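Local coordinates for hypothetical protein (Staphylococcus aureus subsp. aureus, PDB 1QYI) that is of unknown function but probably acts as a hydrolase of the haloacid dehalogenase (HAD) superfamily, at residues 20-25 against 79-84; 54-57 against 62-65; 266-271 against 300-305. All blocks are in the same frame, centred on the assembly; numbering follows the deposited sequence.

Interaction 1 of 3, residues 20-25 against 79-84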
loop_
_atom_site.group_PDB
_atom_site.type_symbol
_atom_site.label_atom_id
_atom_site.label_comp_id
_atom_site.label_asym_id
_atom_site.label_seq_id
_atom_site.Cartn_x
_atom_site.Cartn_y
_atom_site.Cartn_z
ATOM N N ASP A 20 -2.539 -6.126 6.704
ATOM C CA ASP A 20 -2.116 -7.273 7.500
ATOM C C ASP A 20 -0.674 -7.022 7.937
ATOM O O ASP A 20 -0.377 -6.950 9.128
ATOM C CB ASP A 20 -2.137 -8.558 6.663
ATOM C CG ASP A 20 -3.481 -9.239 6.648
ATOM O OD1 ASP A 20 -4.506 -8.630 7.051
ATOM O OD2 ASP A 20 -3.503 -10.408 6.205
ATOM N N VAL A 21 0.225 -6.893 6.967
ATOM C CA VAL A 21 1.624 -6.668 7.294
ATOM C C VAL A 21 1.723 -5.449 8.206
ATOM O O VAL A 21 2.463 -5.467 9.189
ATOM C CB VAL A 21 2.489 -6.467 6.041
ATOM C CG1 VAL A 21 3.928 -6.197 6.446
ATOM C CG2 VAL A 21 2.418 -7.719 5.173
ATOM N N SER A 22 0.965 -4.399 7.904
ATOM C CA SER A 22 0.993 -3.216 8.744
ATOM C C SER A 22 0.696 -3.611 10.204
ATOM O O SER A 22 1.390 -3.161 11.132
ATOM C CB SER A 22 -0.019 -2.186 8.246
ATOM O OG SER A 22 -0.096 -1.074 9.138
ATOM N N ALA A 23 -0.314 -4.461 10.407
ATOM C CA ALA A 23 -0.676 -4.928 11.753
ATOM C C ALA A 23 0.452 -5.754 12.375
ATOM O O ALA A 23 0.829 -5.530 13.523
ATOM C CB ALA A 23 -1.960 -5.761 11.701
ATOM N N LEU A 24 0.975 -6.714 11.617
ATOM C CA LEU A 24 2.073 -7.556 12.094
ATOM C C LEU A 24 3.289 -6.726 12.464
ATOM O O LEU A 24 4.050 -7.083 13.359
ATOM C CB LEU A 24 2.495 -8.567 11.029
ATOM C CG LEU A 24 1.640 -9.810 10.826
ATOM C CD1 LEU A 24 2.444 -10.820 10.010
ATOM C CD2 LEU A 24 1.280 -10.406 12.183
ATOM N N THR A 25 3.482 -5.616 11.768
ATOM C CA THR A 25 4.628 -4.773 12.060
ATOM C C THR A 25 4.519 -4.217 13.467
ATOM O O THR A 25 5.408 -4.426 14.296
ATOM C CB THR A 25 4.740 -3.643 11.053
ATOM O OG1 THR A 25 5.054 -4.206 9.774
ATOM C CG2 THR A 25 5.837 -2.678 11.453
ATOM N N ASP A 79 3.157 5.065 7.193
ATOM C CA ASP A 79 2.721 6.097 8.124
ATOM C C ASP A 79 1.716 5.567 9.149
ATOM O O ASP A 79 1.840 5.843 10.347
ATOM C CB ASP A 79 2.112 7.284 7.372
ATOM C CG ASP A 79 3.127 8.010 6.500
ATOM O OD1 ASP A 79 4.199 8.398 7.014
ATOM O OD2 ASP A 79 2.848 8.196 5.294
HETATM N N MSE A 80 0.735 4.799 8.682
HETATM C CA MSE A 80 -0.284 4.250 9.570
HETATM C C MSE A 80 0.276 3.385 10.704
HETATM O O MSE A 80 -0.030 3.612 11.874
HETATM C CB MSE A 80 -1.305 3.434 8.775
HETATM C CG MSE A 80 -2.053 4.227 7.729
HETATM SE SE MSE A 80 -3.529 3.234 6.994
HETATM C CE MSE A 80 -2.628 1.524 6.708
ATOM N N LEU A 81 1.084 2.390 10.353
ATOM C CA LEU A 81 1.664 1.510 11.350
ATOM C C LEU A 81 2.574 2.301 12.287
ATOM O O LEU A 81 2.691 1.976 13.466
ATOM C CB LEU A 81 2.440 0.383 10.669
ATOM C CG LEU A 81 3.683 0.736 9.853
ATOM C CD1 LEU A 81 4.887 0.895 10.780
ATOM C CD2 LEU A 81 3.960 -0.388 8.848
ATOM N N PHE A 82 3.217 3.343 11.771
ATOM C CA PHE A 82 4.093 4.159 12.603
ATOM C C PHE A 82 3.305 4.895 13.686
ATOM O O PHE A 82 3.671 4.833 14.855
ATOM C CB PHE A 82 4.851 5.185 11.752
ATOM C CG PHE A 82 5.691 6.151 12.559
ATOM C CD1 PHE A 82 6.883 5.735 13.152
ATOM C CD2 PHE A 82 5.296 7.482 12.708
ATOM C CE1 PHE A 82 7.672 6.625 13.870
ATOM C CE2 PHE A 82 6.079 8.385 13.427
ATOM C CZ PHE A 82 7.275 7.955 14.010
ATOM N N ILE A 83 2.244 5.602 13.294
ATOM C CA ILE A 83 1.427 6.359 14.244
ATOM C C ILE A 83 0.804 5.446 15.301
ATOM O O ILE A 83 0.807 5.762 16.492
ATOM C CB ILE A 83 0.295 7.185 13.518
ATOM C CG1 ILE A 83 0.640 8.684 13.507
ATOM C CG2 ILE A 83 -1.031 7.066 14.259
ATOM C CD1 ILE A 83 1.842 9.077 12.669
ATOM N N VAL A 84 0.280 4.310 14.863
ATOM C CA VAL A 84 -0.339 3.346 15.768
ATOM C C VAL A 84 0.682 2.811 16.778
ATOM O O VAL A 84 0.371 2.621 17.952
ATOM C CB VAL A 84 -0.952 2.166 14.968
ATOM C CG1 VAL A 84 -1.307 1.016 15.899
ATOM C CG2 VAL A 84 -2.196 2.653 14.227
#
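L81 is the residue on helix 77-93 that receives both S22 and T25, one turn apart on helix 16-31. The axes of the two short segments approach to 9.1 Å and cross at -29°, so the two segments run roughly side by side in the same direction. The nearest backbone approach is between S22 CA and L81 CA, 5.4 Å apart, and there the S22 side chain points at L81. Its hydroxyl, held anti to the backbone N, runs out at the neighbouring helix and ends with OG 3.3 Å from L81 CB. This is a van der Waals contact of a hydroxyl with a methylene, not a hydrogen bond. The terminal CE of selenomethionine M80 lies nearby, 4.4 Å from S22 OG.

T25 meets the far end of the same leucine. Its methyl CG2 lies 3.8 Å from L81 CD1 and 3.9 Å from L81 CD2, the two side chains passing at a slant, so the methyl touches both branches of the fork. L81 reaches this site with CG wedged between its own N and carbonyl carbon (chi1 65°), an uncommon choice within a helix. The hydroxyl of T25 is turned back on its own helix, where OG1 donates to V21 O over 2.9 Å from 45° above the carbonyl plane. Because V21 O also accepts from T25 N, two donors of one residue grip it, and the methyl is left to face L81.

Y181 of helix 172-195 packs on both T25 and L81, and F60 on S22, closing a buried seam in which no polar bond crosses between the two segments. Such near-parallel helix packing is consistent with the helical cap domain that many HAD enzymes insert after the first core strand.

Interaction 2 of 3, residues 54-57 against 62-65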
loop_
_atom_site.group_PDB
_atom_site.type_symbol
_atom_site.label_atom_id
_atom_site.label_comp_id
_atom_site.label_asym_id
_atom_site.label_seq_id
_atom_site.Cartn_x
_atom_site.Cartn_y
_atom_site.Cartn_z
ATOM N N ASP A 54 -6.251 -12.334 13.560
ATOM C CA ASP A 54 -6.535 -12.004 14.942
ATOM C C ASP A 54 -5.698 -10.797 15.349
ATOM O O ASP A 54 -6.189 -9.847 15.955
ATOM C CB ASP A 54 -6.196 -13.182 15.845
ATOM C CG ASP A 54 -6.405 -12.855 17.301
ATOM O OD1 ASP A 54 -7.574 -12.636 17.695
ATOM O OD2 ASP A 54 -5.398 -12.783 18.037
ATOM N N ILE A 55 -4.417 -10.851 15.011
ATOM C CA ILE A 55 -3.487 -9.777 15.335
ATOM C C ILE A 55 -4.012 -8.444 14.796
ATOM O O ILE A 55 -4.137 -7.467 15.540
ATOM C CB ILE A 55 -2.091 -10.129 14.759
ATOM C CG1 ILE A 55 -1.550 -11.342 15.533
ATOM C CG2 ILE A 55 -1.155 -8.924 14.823
ATOM C CD1 ILE A 55 -0.446 -12.127 14.851
ATOM N N ARG A 56 -4.332 -8.433 13.505
ATOM C CA ARG A 56 -4.863 -7.260 12.823
ATOM C C ARG A 56 -6.104 -6.742 13.538
ATOM O O ARG A 56 -6.297 -5.534 13.720
ATOM C CB ARG A 56 -5.237 -7.621 11.390
ATOM C CG ARG A 56 -5.926 -6.496 10.647
ATOM C CD ARG A 56 -6.230 -6.873 9.212
ATOM N NE ARG A 56 -7.125 -5.895 8.625
ATOM C CZ ARG A 56 -7.371 -5.783 7.329
ATOM N NH1 ARG A 56 -6.780 -6.600 6.465
ATOM N NH2 ARG A 56 -8.206 -4.843 6.899
ATOM N N ASN A 57 -6.958 -7.677 13.921
ATOM C CA ASN A 57 -8.176 -7.337 14.613
ATOM C C ASN A 57 -7.870 -6.650 15.935
ATOM O O ASN A 57 -8.480 -5.635 16.266
ATOM C CB ASN A 57 -9.001 -8.588 14.860
ATOM C CG ASN A 57 -10.234 -8.300 15.662
ATOM O OD1 ASN A 57 -11.026 -7.432 15.300
ATOM N ND2 ASN A 57 -10.413 -9.022 16.763
ATOM N N LYS A 62 -10.991 -4.118 14.872
ATOM C CA LYS A 62 -11.977 -4.347 13.829
ATOM C C LYS A 62 -11.779 -3.365 12.688
ATOM O O LYS A 62 -12.722 -3.042 11.967
ATOM C CB LYS A 62 -13.405 -4.214 14.371
ATOM C CG LYS A 62 -13.941 -5.457 15.094
ATOM C CD LYS A 62 -13.964 -6.682 14.178
ATOM C CE LYS A 62 -14.513 -7.906 14.900
ATOM N NZ LYS A 62 -14.576 -9.116 14.028
ATOM N N ASP A 63 -10.552 -2.884 12.531
ATOM C CA ASP A 63 -10.237 -1.951 11.456
ATOM C C ASP A 63 -10.778 -0.544 11.668
ATOM O O ASP A 63 -10.707 0.303 10.769
ATOM C CB ASP A 63 -10.733 -2.516 10.128
ATOM C CG ASP A 63 -9.798 -3.564 9.572
ATOM O OD1 ASP A 63 -8.993 -4.125 10.358
ATOM O OD2 ASP A 63 -9.873 -3.840 8.355
ATOM N N LYS A 64 -11.308 -0.292 12.863
ATOM C CA LYS A 64 -11.828 1.024 13.193
ATOM C C LYS A 64 -10.690 2.049 13.127
ATOM O O LYS A 64 -10.855 3.116 12.545
ATOM C CB LYS A 64 -12.488 0.985 14.583
ATOM C CG LYS A 64 -13.858 0.279 14.578
ATOM C CD LYS A 64 -14.629 0.383 15.902
ATOM C CE LYS A 64 -13.935 -0.344 17.049
ATOM N NZ LYS A 64 -14.778 -0.371 18.286
ATOM N N ILE A 65 -9.539 1.700 13.709
ATOM C CA ILE A 65 -8.342 2.552 13.722
ATOM C C ILE A 65 -7.847 2.708 12.281
ATOM O O ILE A 65 -7.468 3.796 11.846
ATOM C CB ILE A 65 -7.190 1.909 14.557
ATOM C CG1 ILE A 65 -7.636 1.677 15.999
ATOM C CG2 ILE A 65 -5.969 2.824 14.575
ATOM C CD1 ILE A 65 -6.589 0.979 16.854
#
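In the short turn linking two successive helices, 49-60 and 64-71, R56 and N57 of the first helix meet D63 and K62 just ahead of the second. R56 and D63 form a two-point salt bridge. The arginine chain is stretched out with CG anti to its backbone N (chi1 174°), which carries NE and NH2 past the turn to the carboxylate. The two flat groups lie 9° apart in plane, and D63 meets the guanidinium at its edge. R56 NE donates to D63 OD1 over 3.1 Å at 166°, using the syn lone pair of that oxygen. R56 NH2 pairs with D63 OD2, though the modelled 2.4 Å is too short to be taken literally.

D63 occupies the N-cap position of helix 64-71 yet makes no capping bond; its carboxylate is engaged by the arginine. The turn belongs to the all-helical part of the chain, probably the cap domain of a HAD-type protein, and R56 ties it to helix 16-31: its NH1 makes further salt bridges with E16 and D20. Three carboxylates thus surround one guanidinium, which would be expected to keep it charged and fixed in rotation.

The backbone is held separately. K62 N donates to N57 O over 3.2 Å, in the carbonyl plane and on a lone pair, and more weakly to N57 OD1 at 3.3 Å. K62 and D63 both have positive phi, two successive residues in the left-handed helical conformation. The aliphatic chain of K62, bent at its second torsion, folds past the same amide oxygen, with K62 CD 3.2 Å from N57 OD1.

Interaction 3 of 3, residues 266-271 against 300-305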
loop_
_atom_site.group_PDB
_atom_site.type_symbol
_atom_site.label_atom_id
_atom_site.label_comp_id
_atom_site.label_asym_id
_atom_site.label_seq_id
_atom_site.Cartn_x
_atom_site.Cartn_y
_atom_site.Cartn_z
ATOM N N ALA A 266 4.866 2.218 -10.426
ATOM C CA ALA A 266 5.208 3.405 -9.649
ATOM C C ALA A 266 6.696 3.707 -9.758
ATOM O O ALA A 266 7.133 4.825 -9.493
ATOM C CB ALA A 266 4.818 3.200 -8.182
ATOM N N SER A 267 7.475 2.699 -10.131
ATOM C CA SER A 267 8.905 2.897 -10.289
ATOM C C SER A 267 9.121 3.750 -11.536
ATOM O O SER A 267 9.946 4.660 -11.537
ATOM C CB SER A 267 9.630 1.555 -10.433
ATOM O OG SER A 267 9.512 0.776 -9.245
ATOM N N ASP A 268 8.371 3.479 -12.596
ATOM C CA ASP A 268 8.533 4.267 -13.809
ATOM C C ASP A 268 8.177 5.730 -13.571
ATOM O O ASP A 268 8.927 6.612 -13.976
ATOM C CB ASP A 268 7.674 3.703 -14.933
ATOM C CG ASP A 268 7.985 2.265 -15.216
ATOM O OD1 ASP A 268 9.170 1.956 -15.474
ATOM O OD2 ASP A 268 7.048 1.439 -15.177
ATOM N N VAL A 269 7.043 5.993 -12.921
ATOM C CA VAL A 269 6.645 7.373 -12.663
ATOM C C VAL A 269 7.723 8.039 -11.827
ATOM O O VAL A 269 8.017 9.222 -11.998
ATOM C CB VAL A 269 5.299 7.484 -11.897
ATOM C CG1 VAL A 269 4.190 6.852 -12.707
ATOM C CG2 VAL A 269 5.392 6.817 -10.537
ATOM N N LEU A 270 8.319 7.262 -10.931
ATOM C CA LEU A 270 9.367 7.762 -10.058
ATOM C C LEU A 270 10.606 8.088 -10.885
ATOM O O LEU A 270 11.269 9.105 -10.667
ATOM C CB LEU A 270 9.688 6.712 -8.993
ATOM C CG LEU A 270 10.783 6.986 -7.955
ATOM C CD1 LEU A 270 12.151 6.804 -8.588
ATOM C CD2 LEU A 270 10.619 8.384 -7.367
ATOM N N GLU A 271 10.917 7.220 -11.835
ATOM C CA GLU A 271 12.070 7.447 -12.674
ATOM C C GLU A 271 11.810 8.655 -13.566
ATOM O O GLU A 271 12.630 9.572 -13.646
ATOM C CB GLU A 271 12.352 6.210 -13.521
ATOM C CG GLU A 271 13.653 6.304 -14.287
ATOM C CD GLU A 271 14.733 7.025 -13.492
ATOM O OE1 GLU A 271 14.830 6.787 -12.259
ATOM O OE2 GLU A 271 15.496 7.812 -14.106
ATOM N N ASP A 300 13.431 6.650 -23.085
ATOM C CA ASP A 300 13.542 7.548 -24.216
ATOM C C ASP A 300 12.238 8.061 -24.780
ATOM O O ASP A 300 12.233 8.915 -25.665
ATOM C CB ASP A 300 14.336 6.869 -25.329
ATOM C CG ASP A 300 15.668 6.340 -24.848
ATOM O OD1 ASP A 300 16.381 7.077 -24.130
ATOM O OD2 ASP A 300 16.011 5.190 -25.192
ATOM N N LYS A 301 11.123 7.555 -24.279
ATOM C CA LYS A 301 9.832 7.994 -24.799
ATOM C C LYS A 301 9.006 8.682 -23.734
ATOM O O LYS A 301 7.934 9.203 -24.015
ATOM C CB LYS A 301 9.071 6.791 -25.342
ATOM C CG LYS A 301 9.930 5.862 -26.169
ATOM C CD LYS A 301 9.166 4.602 -26.471
ATOM C CE LYS A 301 10.083 3.487 -26.918
ATOM N NZ LYS A 301 9.513 2.169 -26.516
ATOM N N TYR A 302 9.525 8.694 -22.515
ATOM C CA TYR A 302 8.831 9.305 -21.397
ATOM C C TYR A 302 8.345 10.722 -21.648
ATOM O O TYR A 302 7.171 11.022 -21.434
ATOM C CB TYR A 302 9.725 9.263 -20.166
ATOM C CG TYR A 302 9.768 7.901 -19.517
ATOM C CD1 TYR A 302 9.363 6.762 -20.209
ATOM C CD2 TYR A 302 10.244 7.748 -18.224
ATOM C CE1 TYR A 302 9.434 5.503 -19.627
ATOM C CE2 TYR A 302 10.323 6.496 -17.632
ATOM C CZ TYR A 302 9.920 5.375 -18.340
ATOM O OH TYR A 302 10.026 4.132 -17.765
ATOM N N GLU A 303 9.238 11.586 -22.113
ATOM C CA GLU A 303 8.887 12.973 -22.383
ATOM C C GLU A 303 7.647 13.105 -23.249
ATOM O O GLU A 303 6.829 14.006 -23.050
ATOM C CB GLU A 303 10.050 13.681 -23.070
ATOM C CG GLU A 303 9.848 15.175 -23.236
ATOM C CD GLU A 303 11.144 15.879 -23.567
ATOM O OE1 GLU A 303 11.787 15.485 -24.566
ATOM O OE2 GLU A 303 11.516 16.823 -22.833
ATOM N N SER A 304 7.509 12.212 -24.218
ATOM C CA SER A 304 6.360 12.268 -25.103
ATOM C C SER A 304 5.108 11.809 -24.378
ATOM O O SER A 304 4.003 12.263 -24.677
ATOM C CB SER A 304 6.593 11.404 -26.345
ATOM O OG SER A 304 6.771 10.035 -26.011
ATOM N N TYR A 305 5.286 10.911 -23.416
ATOM C CA TYR A 305 4.161 10.399 -22.648
ATOM C C TYR A 305 3.622 11.468 -21.702
ATOM O O TYR A 305 2.487 11.382 -21.230
ATOM C CB TYR A 305 4.581 9.163 -21.849
ATOM C CG TYR A 305 5.078 7.985 -22.679
ATOM C CD1 TYR A 305 4.880 7.930 -24.053
ATOM C CD2 TYR A 305 5.727 6.917 -22.073
ATOM C CE1 TYR A 305 5.319 6.835 -24.807
ATOM C CE2 TYR A 305 6.168 5.819 -22.808
ATOM C CZ TYR A 305 5.964 5.785 -24.175
ATOM O OH TYR A 305 6.415 4.715 -24.910
#
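With chi1 at -57° in D268 and -77° in Y302, each side chain has its CG beside its own backbone N and anti to the carbonyl carbon; both point at the opposite segment, and the Y302 hydroxyl comes up alongside the D268 carboxylate. The contact lies on the α/β side of the molecule, a HAD-like Rossmannoid core, where helix 266-275 follows edge strand 263-264. The backbones stay well apart, D268 CA and Y302 CA being 9.1 Å from each other, so the long tyrosine does the reaching. The side chains cross at about a right angle and the carboxylate plane stands 80° from the ring plane.

D268 OD1 comes within 3.3 Å of Y302 OH, but no direct hydrogen bond joins them. N297 serves both instead: its ND2 group bonds D268 OD1 and its OD1 bonds Y302 OH, one amide bridging the two polar ends. The other carboxylate oxygen, OD2, takes the backbone N of T265 just before the helix starts, which helps fix the group. F288 packs edge-to-face with the Y302 ring, and Y302 CE2 lies 3.9 Å from D268 O, which approaches the ring obliquely.

Interactions 1 and 2 belong to one helical assembly, their centres 11 Å apart, but they hold different helices that are neighbours in the chain: 16-31 is followed by 49-60, and 64-71 by 77-93. Besides the salt bridge from R56, they touch through packing of L24 on I55 and V84 on I65. Chemistry follows depth: 20-25 against 79-84 is buried, with van der Waals contacts and no polar bond across it, whereas 54-57 against 62-65, partly buried, relies on charge and backbone bonds. Interaction 3 stands apart in the α/β core, about 21 Å from interaction 2 between nearest atoms and across the chain's centre from it. Also partly buried, it differs from both in joining its segments through a third residue's amide.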